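Local coordinates for protein voltage-sensor containing phosphatase (Ciona intestinalis, PDB 3V0D) that probably dephosphorylates phosphoinositides at the membrane under control of a voltage sensor, through a PTEN-like phosphatase domain joined to a C2 domain, at residues R16-D21 / L27-D32; H33-S38 / R57-K62; N50-V55 / T81-H86. The protein carries 1 engineered substitution. All coordinates share one frame; numbering follows the deposited sequence. Where two conformers were deposited one is given.

In the fold
All three contacts lie in the phosphatase domain, on the same side of the chain's centre, round helix 52-62 and the part of the mixed sheet where 27-29 and 50-51 both pair with 34-41. Interaction 1 comes first along the chain and closes before the other two, whose segments alternate. Its centre is about 8 Å from that of interaction 2, with which it shares the sheet and the Asp21-Lys62 salt bridge. Interactions 2 and 3, centres about 10 Å apart, both use helix 52-62; the centres of interactions 1 and 3 are about 17 Å apart. They hold the helix on the sheet whose strand 34-41 lies beside 121-125, which probably runs, as in relatives, into the phosphate-binding P-loop.

Interaction 1 of 3, residues R16-D21 / L27-D32; sequences RRYRKD and LTYVTD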
loop_
_atom_site.group_PDB
_atom_site.type_symbol
_atom_site.label_atom_id
_atom_site.label_comp_id
_atom_site.label_asym_id
_atom_site.label_seq_id
_atom_site.Cartn_x
_atom_site.Cartn_y
_atom_site.Cartn_z
ATOM N N ARG A 16 -16.346 1.080 -13.354
ATOM C CA ARG A 16 -16.591 1.197 -11.923
ATOM C C ARG A 16 -18.068 1.100 -11.557
ATOM O O ARG A 16 -18.395 1.005 -10.379
ATOM C CB ARG A 16 -16.017 2.509 -11.374
ATOM C CG ARG A 16 -14.505 2.623 -11.445
ATOM C CD ARG A 16 -13.997 3.690 -10.488
ATOM N NE ARG A 16 -12.790 4.350 -10.986
ATOM C CZ ARG A 16 -11.544 3.943 -10.755
ATOM N NH1 ARG A 16 -11.311 2.860 -10.022
ATOM N NH2 ARG A 16 -10.521 4.626 -11.259
ATOM N N ARG A 17 -18.955 1.113 -12.556
ATOM C CA ARG A 17 -20.392 1.276 -12.298
ATOM C C ARG A 17 -21.265 0.047 -12.591
ATOM O O ARG A 17 -21.266 -0.476 -13.715
ATOM C CB ARG A 17 -20.920 2.484 -13.071
ATOM C CG ARG A 17 -22.131 3.108 -12.449
ATOM C CD ARG A 17 -21.752 4.262 -11.540
ATOM N NE ARG A 17 -22.739 4.403 -10.483
ATOM C CZ ARG A 17 -22.487 4.897 -9.278
ATOM N NH1 ARG A 17 -21.261 5.306 -8.950
ATOM N NH2 ARG A 17 -23.465 4.956 -8.390
ATOM N N TYR A 18 -22.015 -0.391 -11.576
ATOM C CA TYR A 18 -23.043 -1.422 -11.712
ATOM C C TYR A 18 -24.412 -0.730 -11.813
ATOM O O TYR A 18 -24.903 -0.159 -10.841
ATOM C CB TYR A 18 -23.005 -2.400 -10.516
ATOM C CG TYR A 18 -23.952 -3.577 -10.639
ATOM C CD1 TYR A 18 -23.505 -4.814 -11.110
ATOM C CD2 TYR A 18 -25.318 -3.438 -10.343
ATOM C CE1 TYR A 18 -24.380 -5.894 -11.254
ATOM C CE2 TYR A 18 -26.197 -4.510 -10.483
ATOM C CZ TYR A 18 -25.723 -5.737 -10.937
ATOM O OH TYR A 18 -26.602 -6.793 -11.065
ATOM N N ARG A 19 -25.008 -0.764 -13.004
ATOM C CA ARG A 19 -26.293 -0.099 -13.255
ATOM C C ARG A 19 -27.245 -1.112 -13.862
ATOM O O ARG A 19 -27.381 -1.197 -15.094
ATOM C CB ARG A 19 -26.129 1.085 -14.206
ATOM C CG ARG A 19 -25.338 2.269 -13.678
ATOM C CD ARG A 19 -25.340 3.410 -14.709
ATOM N NE ARG A 19 -24.341 4.447 -14.428
ATOM C CZ ARG A 19 -24.585 5.601 -13.803
ATOM N NH1 ARG A 19 -23.598 6.470 -13.603
ATOM N NH2 ARG A 19 -25.808 5.900 -13.377
ATOM N N LYS A 20 -27.911 -1.866 -12.995
ATOM C CA LYS A 20 -28.662 -3.048 -13.392
ATOM C C LYS A 20 -29.655 -3.440 -12.303
ATOM O O LYS A 20 -29.382 -3.271 -11.112
ATOM C CB LYS A 20 -27.684 -4.202 -13.655
ATOM C CG LYS A 20 -28.228 -5.348 -14.492
ATOM C CD LYS A 20 -27.109 -6.056 -15.254
ATOM C CE LYS A 20 -26.319 -7.021 -14.377
ATOM N NZ LYS A 20 -25.190 -7.642 -15.133
ATOM N N ASP A 21 -30.812 -3.948 -12.726
ATOM C CA ASP A 21 -31.816 -4.534 -11.829
ATOM C C ASP A 21 -32.208 -3.630 -10.660
ATOM O O ASP A 21 -32.430 -4.105 -9.548
ATOM C CB ASP A 21 -31.347 -5.902 -11.320
ATOM C CG ASP A 21 -30.997 -6.852 -12.447
ATOM O OD1 ASP A 21 -29.956 -7.538 -12.340
ATOM O OD2 ASP A 21 -31.752 -6.901 -13.450
ATOM N N LEU A 27 -19.327 -0.400 -8.051
ATOM C CA LEU A 27 -19.153 -1.793 -7.677
ATOM C C LEU A 27 -18.782 -2.521 -8.953
ATOM O O LEU A 27 -19.411 -2.311 -10.000
ATOM C CB LEU A 27 -20.469 -2.309 -7.082
ATOM C CG LEU A 27 -20.536 -3.757 -6.585
ATOM C CD1 LEU A 27 -21.591 -3.897 -5.497
ATOM C CD2 LEU A 27 -20.807 -4.769 -7.737
ATOM N N THR A 28 -17.761 -3.370 -8.852
ATOM C CA THR A 28 -17.212 -4.065 -10.001
ATOM C C THR A 28 -17.058 -5.539 -9.674
ATOM O O THR A 28 -16.426 -5.879 -8.662
ATOM C CB THR A 28 -15.807 -3.506 -10.347
ATOM O OG1 THR A 28 -15.876 -2.087 -10.566
ATOM C CG2 THR A 28 -15.177 -4.223 -11.549
ATOM N N TYR A 29 -17.562 -6.422 -10.536
ATOM C CA TYR A 29 -17.208 -7.836 -10.482
ATOM C C TYR A 29 -15.848 -8.016 -11.137
ATOM O O TYR A 29 -15.721 -8.053 -12.358
ATOM C CB TYR A 29 -18.260 -8.714 -11.164
ATOM C CG TYR A 29 -19.486 -8.932 -10.330
ATOM C CD1 TYR A 29 -20.538 -8.016 -10.339
ATOM C CD2 TYR A 29 -19.585 -10.041 -9.503
ATOM C CE1 TYR A 29 -21.673 -8.222 -9.573
ATOM C CE2 TYR A 29 -20.720 -10.271 -8.724
ATOM C CZ TYR A 29 -21.765 -9.348 -8.762
ATOM O OH TYR A 29 -22.898 -9.540 -8.009
ATOM N N VAL A 30 -14.805 -8.039 -10.321
ATOM C CA VAL A 30 -13.455 -8.307 -10.815
ATOM C C VAL A 30 -13.392 -9.711 -11.427
ATOM O O VAL A 30 -12.824 -9.889 -12.502
ATOM C CB VAL A 30 -12.415 -8.087 -9.700
ATOM C CG1 VAL A 30 -11.013 -8.480 -10.182
ATOM C CG2 VAL A 30 -12.443 -6.609 -9.232
ATOM N N THR A 31 -14.015 -10.661 -10.724
ATOM C CA THR A 31 -14.391 -11.965 -11.272
ATOM C C THR A 31 -15.850 -12.186 -10.886
ATOM O O THR A 31 -16.447 -11.344 -10.215
ATOM C CB THR A 31 -13.556 -13.109 -10.722
ATOM O OG1 THR A 31 -13.955 -13.358 -9.375
ATOM C CG2 THR A 31 -12.043 -12.827 -10.791
ATOM N N ASP A 32 -16.440 -13.315 -11.277
ATOM C CA ASP A 32 -17.812 -13.609 -10.838
ATOM C C ASP A 32 -17.957 -13.685 -9.328
ATOM O O ASP A 32 -19.071 -13.538 -8.838
ATOM C CB ASP A 32 -18.333 -14.963 -11.361
ATOM C CG ASP A 32 -18.444 -15.056 -12.856
ATOM O OD1 ASP A 32 -18.659 -16.199 -13.313
ATOM O OD2 ASP A 32 -18.349 -14.037 -13.565
HETATM O O HOH W 1 -20.091 -3.212 -12.505
#
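One backbone hydrogen bond joins the two segments directly: Leu27 N donates to Arg16 O over 2.9 Å. It is bent, with an N-H...O angle of 133°. A water adds a second bridge, giving a hydrogen to Leu27 O at 2.7 Å and another, weakly, to Arg17 O. With strands 17-20 and 27-29 running at 88° to each other, two strands of the same chain cross nearly at right angles, which is not regular strand pairing.

The apolar part centres on Tyr18. Its CB lies 4.3 Å from Leu27 CD2, while farther out its CE1 meets Tyr29 CE1 at 3.9 Å. Tyr18 CE1 comes in at the edge of the Tyr29 ring, near its plane, and the two side chains cross at a slant. Tyr18 holds CG anti to its own N (chi1 -175°), which carries the ring along past Leu27 to Tyr29. Phe58 of helix 52-62 meets the Tyr18 ring edge-to-face and also touches Leu27 and Tyr29.

Polar ends look elsewhere. Thr28 OG1 sits 3.6 Å from Arg16 CA, but its hydrogen bonds go to Lys15 O and Arg161 NH1, and Tyr29 OH is bonded to His63 NE2. Arg17 is turned from 27-32 at its CB, and its guanidinium pairs with Asp24.

Strand 17-20 pairs with 23-25 as an antiparallel hairpin, and the chain then enters the main sheet at 27-29, whose neighbour is 34-41. The arrangement is a two-stranded N-terminal hairpin set across the edge of the central sheet of a tensin-type phosphatase domain, with tyrosines filling the corner beside helix 52-62.

Interaction 2 of 3, residues H33-S38 / R57-K62; sequences HVIAMS and RFFKTK. With PO4 (phosphate ion), chain D.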
loop_
_atom_site.group_PDB
_atom_site.type_symbol
_atom_site.label_atom_id
_atom_site.label_comp_id
_atom_site.label_asym_id
_atom_site.label_seq_id
_atom_site.Cartn_x
_atom_site.Cartn_y
_atom_site.Cartn_z
ATOM N N HIS A 33 -16.861 -13.975 -8.602
ATOM C CA HIS A 33 -16.968 -14.176 -7.146
ATOM C C HIS A 33 -16.135 -13.218 -6.326
ATOM O O HIS A 33 -16.084 -13.368 -5.118
ATOM C CB HIS A 33 -16.665 -15.634 -6.758
ATOM C CG HIS A 33 -17.568 -16.614 -7.439
ATOM N ND1 HIS A 33 -17.180 -17.340 -8.539
ATOM C CD2 HIS A 33 -18.852 -16.970 -7.187
ATOM C CE1 HIS A 33 -18.182 -18.105 -8.934
ATOM N NE2 HIS A 33 -19.207 -17.897 -8.136
ATOM N N VAL A 34 -15.510 -12.233 -6.981
ATOM C CA VAL A 34 -14.657 -11.255 -6.308
ATOM C C VAL A 34 -15.074 -9.873 -6.762
ATOM O O VAL A 34 -14.932 -9.535 -7.940
ATOM C CB VAL A 34 -13.154 -11.515 -6.618
ATOM C CG1 VAL A 34 -12.288 -10.466 -5.951
ATOM C CG2 VAL A 34 -12.734 -12.911 -6.215
ATOM N N ILE A 35 -15.594 -9.092 -5.807
ATOM C CA ILE A 35 -16.113 -7.769 -6.050
ATOM C C ILE A 35 -15.172 -6.732 -5.441
ATOM O O ILE A 35 -14.654 -6.943 -4.338
ATOM C CB ILE A 35 -17.535 -7.657 -5.478
ATOM C CG1 ILE A 35 -18.505 -8.526 -6.297
ATOM C CG2 ILE A 35 -18.015 -6.206 -5.400
ATOM C CD1 ILE A 35 -19.739 -8.937 -5.507
ATOM N N ALA A 36 -14.962 -5.623 -6.167
ATOM C CA ALA A 36 -14.292 -4.443 -5.643
ATOM C C ALA A 36 -15.299 -3.307 -5.647
ATOM O O ALA A 36 -16.023 -3.122 -6.626
ATOM C CB ALA A 36 -13.109 -4.090 -6.505
ATOM N N MET A 37 -15.358 -2.516 -4.575
ATOM C CA MET A 37 -16.350 -1.436 -4.505
ATOM C C MET A 37 -15.838 -0.312 -3.613
ATOM O O MET A 37 -14.829 -0.463 -2.904
ATOM C CB MET A 37 -17.709 -1.985 -4.038
ATOM C CG MET A 37 -17.656 -2.517 -2.617
ATOM S SD MET A 37 -19.218 -3.320 -2.193
ATOM C CE MET A 37 -18.908 -3.693 -0.456
ATOM N N SER A 38 -16.539 0.815 -3.651
ATOM C CA SER A 38 -16.226 1.953 -2.795
ATOM C C SER A 38 -16.913 1.819 -1.428
ATOM O O SER A 38 -17.583 0.812 -1.140
ATOM C CB SER A 38 -16.600 3.253 -3.505
ATOM O OG SER A 38 -17.944 3.221 -3.878
ATOM N N ARG A 57 -28.694 -4.109 0.625
ATOM C CA ARG A 57 -29.760 -4.684 -0.203
ATOM C C ARG A 57 -29.205 -5.487 -1.384
ATOM O O ARG A 57 -29.704 -6.560 -1.701
ATOM C CB ARG A 57 -30.726 -3.587 -0.688
ATOM C CG ARG A 57 -31.971 -4.102 -1.412
ATOM C CD ARG A 57 -32.956 -2.983 -1.708
ATOM N NE ARG A 57 -32.534 -2.081 -2.781
ATOM C CZ ARG A 57 -32.763 -2.295 -4.078
ATOM N NH1 ARG A 57 -32.362 -1.402 -4.981
ATOM N NH2 ARG A 57 -33.394 -3.397 -4.479
ATOM N N PHE A 58 -28.179 -4.950 -2.046
ATOM C CA PHE A 58 -27.549 -5.643 -3.155
ATOM C C PHE A 58 -27.079 -7.037 -2.748
ATOM O O PHE A 58 -27.369 -8.025 -3.420
ATOM C CB PHE A 58 -26.372 -4.802 -3.679
ATOM C CG PHE A 58 -25.607 -5.442 -4.819
ATOM C CD1 PHE A 58 -25.931 -5.142 -6.145
ATOM C CD2 PHE A 58 -24.576 -6.365 -4.572
ATOM C CE1 PHE A 58 -25.230 -5.735 -7.193
ATOM C CE2 PHE A 58 -23.884 -6.977 -5.621
ATOM C CZ PHE A 58 -24.209 -6.661 -6.936
ATOM N N PHE A 59 -26.325 -7.111 -1.658
ATOM C CA PHE A 59 -25.770 -8.398 -1.240
ATOM C C PHE A 59 -26.810 -9.392 -0.759
ATOM O O PHE A 59 -26.757 -10.571 -1.107
ATOM C CB PHE A 59 -24.624 -8.182 -0.247
ATOM C CG PHE A 59 -23.396 -7.717 -0.949
ATOM C CD1 PHE A 59 -22.627 -8.642 -1.662
ATOM C CD2 PHE A 59 -23.039 -6.372 -0.975
ATOM C CE1 PHE A 59 -21.537 -8.236 -2.396
ATOM C CE2 PHE A 59 -21.945 -5.957 -1.710
ATOM C CZ PHE A 59 -21.184 -6.894 -2.423
ATOM N N LYS A 60 -27.782 -8.903 -0.004
ATOM C CA LYS A 60 -28.852 -9.768 0.473
ATOM C C LYS A 60 -29.709 -10.302 -0.677
ATOM O O LYS A 60 -30.230 -11.425 -0.599
ATOM C CB LYS A 60 -29.712 -9.011 1.471
ATOM C CG LYS A 60 -28.980 -8.766 2.765
ATOM C CD LYS A 60 -29.840 -8.015 3.738
ATOM C CE LYS A 60 -29.032 -7.523 4.919
ATOM N NZ LYS A 60 -29.641 -6.261 5.455
ATOM N N THR A 61 -29.849 -9.509 -1.740
ATOM C CA THR A 61 -30.668 -9.866 -2.904
ATOM C C THR A 61 -29.932 -10.782 -3.872
ATOM O O THR A 61 -30.485 -11.787 -4.327
ATOM C CB THR A 61 -31.128 -8.590 -3.671
ATOM O OG1 THR A 61 -31.889 -7.764 -2.787
ATOM C CG2 THR A 61 -31.991 -8.942 -4.912
ATOM N N LYS A 62 -28.689 -10.426 -4.184
ATOM C CA LYS A 62 -27.932 -11.096 -5.231
ATOM C C LYS A 62 -27.105 -12.278 -4.744
ATOM O O LYS A 62 -26.788 -13.193 -5.528
ATOM C CB LYS A 62 -27.010 -10.104 -5.942
ATOM C CG LYS A 62 -27.699 -8.949 -6.661
ATOM C CD LYS A 62 -28.404 -9.396 -7.902
ATOM C CE LYS A 62 -28.764 -8.210 -8.783
ATOM N NZ LYS A 62 -29.530 -8.696 -9.957
HETATM P P PO4 D . -14.368 -18.936 -9.901
HETATM O O1 PO4 D . -14.079 -19.587 -8.570
HETATM O O2 PO4 D . -15.547 -19.687 -10.489
HETATM O O3 PO4 D . -14.742 -17.495 -9.614
HETATM O O4 PO4 D . -13.172 -19.030 -10.791
#
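Ile35 and Met37, two residues apart on strand 34-41, both reach the rim of the Phe59 ring on helix 52-62. Ile35 CD1 touches Phe59 CE1 at 3.7 Å, and Met37 SD lies 3.8 Å from Phe59 CE2. Both come in near the ring plane. The sulfur is 5.0 Å from the centroid of the Phe59 ring and 80° off its normal, an edge-on Met-aromatic contact. Met37 CG sits between its backbone N and carbonyl carbon (chi1 65°), and the chain beyond is extended, bringing SD and CE to the ring. One Phe59 face is covered by Phe58 CD2, 3.8 Å above the plane, and Phe67 meets the ring at an inclined angle.

While Phe59 is buried against Ile35 and Met37, Arg57, Lys60 and Thr61 on the same helix are exposed to solvent; Thr61 OG1 turns back to Arg57 O.

Just before the strand, His33 ND1 gives a nearly straight 2.7 Å bond to O3 of a phosphate, probably from the crystallisation liquor, which Lys146 also holds.

No polar side-chain atom takes part between Ile35, Met37 and Phe59: the contact rests on burial of apolar surface and close van der Waals fit, with the sulfur at the ring edge probably adding a weak electrostatic preference.

Interaction 3 of 3, residues N50-V55 / T81-H86; sequences NPIGEV and TKFDNH
This is apolar packing between the first turn of helix 52-62 and the loop that leads from strand 67-73 into strand 87-92, partly buried within the phosphatase domain. The Phe83 ring carries it, reaching the helix between Ile52 and Val55, which lie three residues apart. Val55 CG1 meets the ring edge in its plane, 3.7 Å from Phe83 CZ. Ile52 approaches obliquely, with CG1 and CD1 both 3.9 Å from Phe83 CE1; its CG1 lies anti to the backbone N (chi1 -172°), which extends that branch toward the loop. Ile52 CD1 also brushes Lys82 CB at 4.3 Å, while the rest of the lysine leads away. Pro40 of strand 34-41 touches both Ile52 and Phe83.

The loop has its own bracing. A type I' turn runs from Phe83 to His86, and Thr81 OG1 donates to Asn85 OD1 at 2.7 Å, in the carbonyl plane. Farther along the helix, Lys60 NZ bonds to Lys82 O, a polar link beside the apolar contact. On the helix side, Pro51 is the N-cap residue, and Val55 N bonds to its carbonyl oxygen.

With carbon alone meeting across 50-55 and 81-86, the association depends on burying the phenyl ring, and directional bonding enters through neighbours such as Lys60.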
loop_
_atom_site.group_PDB
_atom_site.type_symbol
_atom_site.label_atom_id
_atom_site.label_comp_id
_atom_site.label_asym_id
_atom_site.label_seq_id
_atom_site.Cartn_x
_atom_site.Cartn_y
_atom_site.Cartn_z
ATOM N N ASN A 50 -22.021 5.271 -2.512
ATOM C CA ASN A 50 -22.888 4.118 -2.438
ATOM C C ASN A 50 -23.593 4.121 -1.093
ATOM O O ASN A 50 -22.963 3.934 -0.083
ATOM C CB ASN A 50 -22.050 2.833 -2.450
ATOM C CG ASN A 50 -21.457 2.480 -3.807
ATOM O OD1 ASN A 50 -21.663 3.176 -4.811
ATOM N ND2 ASN A 50 -20.685 1.387 -3.830
ATOM N N PRO A 51 -24.909 4.355 -1.059
ATOM C CA PRO A 51 -25.604 4.344 0.235
ATOM C C PRO A 51 -25.573 2.949 0.837
ATOM O O PRO A 51 -25.849 1.964 0.140
ATOM C CB PRO A 51 -27.034 4.749 -0.135
ATOM C CG PRO A 51 -26.932 5.414 -1.483
ATOM C CD PRO A 51 -25.813 4.669 -2.176
ATOM N N ILE A 52 -25.240 2.863 2.123
ATOM C CA ILE A 52 -25.103 1.557 2.782
ATOM C C ILE A 52 -26.379 0.705 2.693
ATOM O O ILE A 52 -26.288 -0.512 2.544
ATOM C CB ILE A 52 -24.624 1.697 4.242
ATOM C CG1 ILE A 52 -24.304 0.328 4.845
ATOM C CG2 ILE A 52 -25.644 2.471 5.096
ATOM C CD1 ILE A 52 -23.385 0.413 6.057
ATOM N N GLY A 53 -27.551 1.341 2.757
ATOM C CA GLY A 53 -28.806 0.619 2.590
ATOM C C GLY A 53 -28.896 -0.076 1.239
ATOM O O GLY A 53 -29.381 -1.210 1.150
ATOM N N GLU A 54 -28.422 0.590 0.183
ATOM C CA GLU A 54 -28.435 -0.002 -1.148
ATOM C C GLU A 54 -27.383 -1.097 -1.312
ATOM O O GLU A 54 -27.628 -2.110 -1.947
ATOM C CB GLU A 54 -28.259 1.083 -2.222
ATOM C CG GLU A 54 -29.523 1.903 -2.446
ATOM C CD GLU A 54 -30.617 1.023 -2.994
ATOM O OE1 GLU A 54 -30.541 0.675 -4.189
ATOM O OE2 GLU A 54 -31.517 0.627 -2.221
ATOM N N VAL A 55 -26.209 -0.912 -0.719
ATOM C CA VAL A 55 -25.168 -1.932 -0.805
ATOM C C VAL A 55 -25.601 -3.188 -0.049
ATOM O O VAL A 55 -25.455 -4.315 -0.548
ATOM C CB VAL A 55 -23.816 -1.401 -0.274
ATOM C CG1 VAL A 55 -22.711 -2.450 -0.441
ATOM C CG2 VAL A 55 -23.419 -0.134 -1.023
ATOM N N THR A 81 -24.038 -4.797 11.265
ATOM C CA THR A 81 -25.268 -5.569 11.293
ATOM C C THR A 81 -26.128 -5.331 10.054
ATOM O O THR A 81 -26.939 -6.192 9.692
ATOM C CB THR A 81 -25.981 -5.400 12.642
ATOM O OG1 THR A 81 -25.041 -5.778 13.683
ATOM C CG2 THR A 81 -27.236 -6.274 12.740
ATOM N N LYS A 82 -25.898 -4.218 9.342
ATOM C CA LYS A 82 -26.536 -3.973 8.042
ATOM C C LYS A 82 -26.187 -5.080 7.048
ATOM O O LYS A 82 -26.958 -5.360 6.124
ATOM C CB LYS A 82 -26.097 -2.612 7.482
ATOM C CG LYS A 82 -26.647 -1.419 8.230
ATOM C CD LYS A 82 -28.118 -1.260 7.946
ATOM C CE LYS A 82 -28.732 -0.157 8.777
ATOM N NZ LYS A 82 -30.220 -0.219 8.681
ATOM N N PHE A 83 -24.998 -5.670 7.221
ATOM C CA PHE A 83 -24.513 -6.753 6.355
ATOM C C PHE A 83 -24.627 -8.103 7.077
ATOM O O PHE A 83 -23.876 -9.035 6.797
ATOM C CB PHE A 83 -23.061 -6.475 5.942
ATOM C CG PHE A 83 -22.922 -5.323 4.995
ATOM C CD1 PHE A 83 -22.491 -4.087 5.435
ATOM C CD2 PHE A 83 -23.238 -5.498 3.649
ATOM C CE1 PHE A 83 -22.363 -3.037 4.534
ATOM C CE2 PHE A 83 -23.133 -4.427 2.753
ATOM C CZ PHE A 83 -22.674 -3.214 3.199
ATOM N N ASP A 84 -25.576 -8.188 8.012
ATOM C CA ASP A 84 -25.806 -9.421 8.775
ATOM C C ASP A 84 -24.537 -9.923 9.461
ATOM O O ASP A 84 -24.336 -11.126 9.619
ATOM C CB ASP A 84 -26.479 -10.512 7.925
ATOM C CG ASP A 84 -27.919 -10.152 7.531
ATOM O OD1 ASP A 84 -28.537 -9.271 8.157
ATOM O OD2 ASP A 84 -28.434 -10.758 6.570
ATOM N N ASN A 85 -23.691 -8.988 9.893
ATOM C CA ASN A 85 -22.492 -9.300 10.668
ATOM C C ASN A 85 -21.469 -10.090 9.866
ATOM O O ASN A 85 -20.659 -10.815 10.439
ATOM C CB ASN A 85 -22.841 -10.017 11.977
ATOM C CG ASN A 85 -23.920 -9.287 12.724
ATOM O OD1 ASN A 85 -23.771 -8.089 13.016
ATOM N ND2 ASN A 85 -25.026 -9.973 13.002
ATOM N N HIS A 86 -21.487 -9.944 8.546
ATOM C CA HIS A 86 -20.528 -10.652 7.680
ATOM C C HIS A 86 -19.450 -9.701 7.170
ATOM O O HIS A 86 -19.131 -9.694 5.987
ATOM C CB HIS A 86 -21.276 -11.274 6.492
ATOM C CG HIS A 86 -22.344 -12.234 6.889
ATOM N ND1 HIS A 86 -22.131 -13.244 7.798
ATOM C CD2 HIS A 86 -23.644 -12.330 6.517
ATOM C CE1 HIS A 86 -23.252 -13.927 7.970
ATOM N NE2 HIS A 86 -24.180 -13.403 7.189
#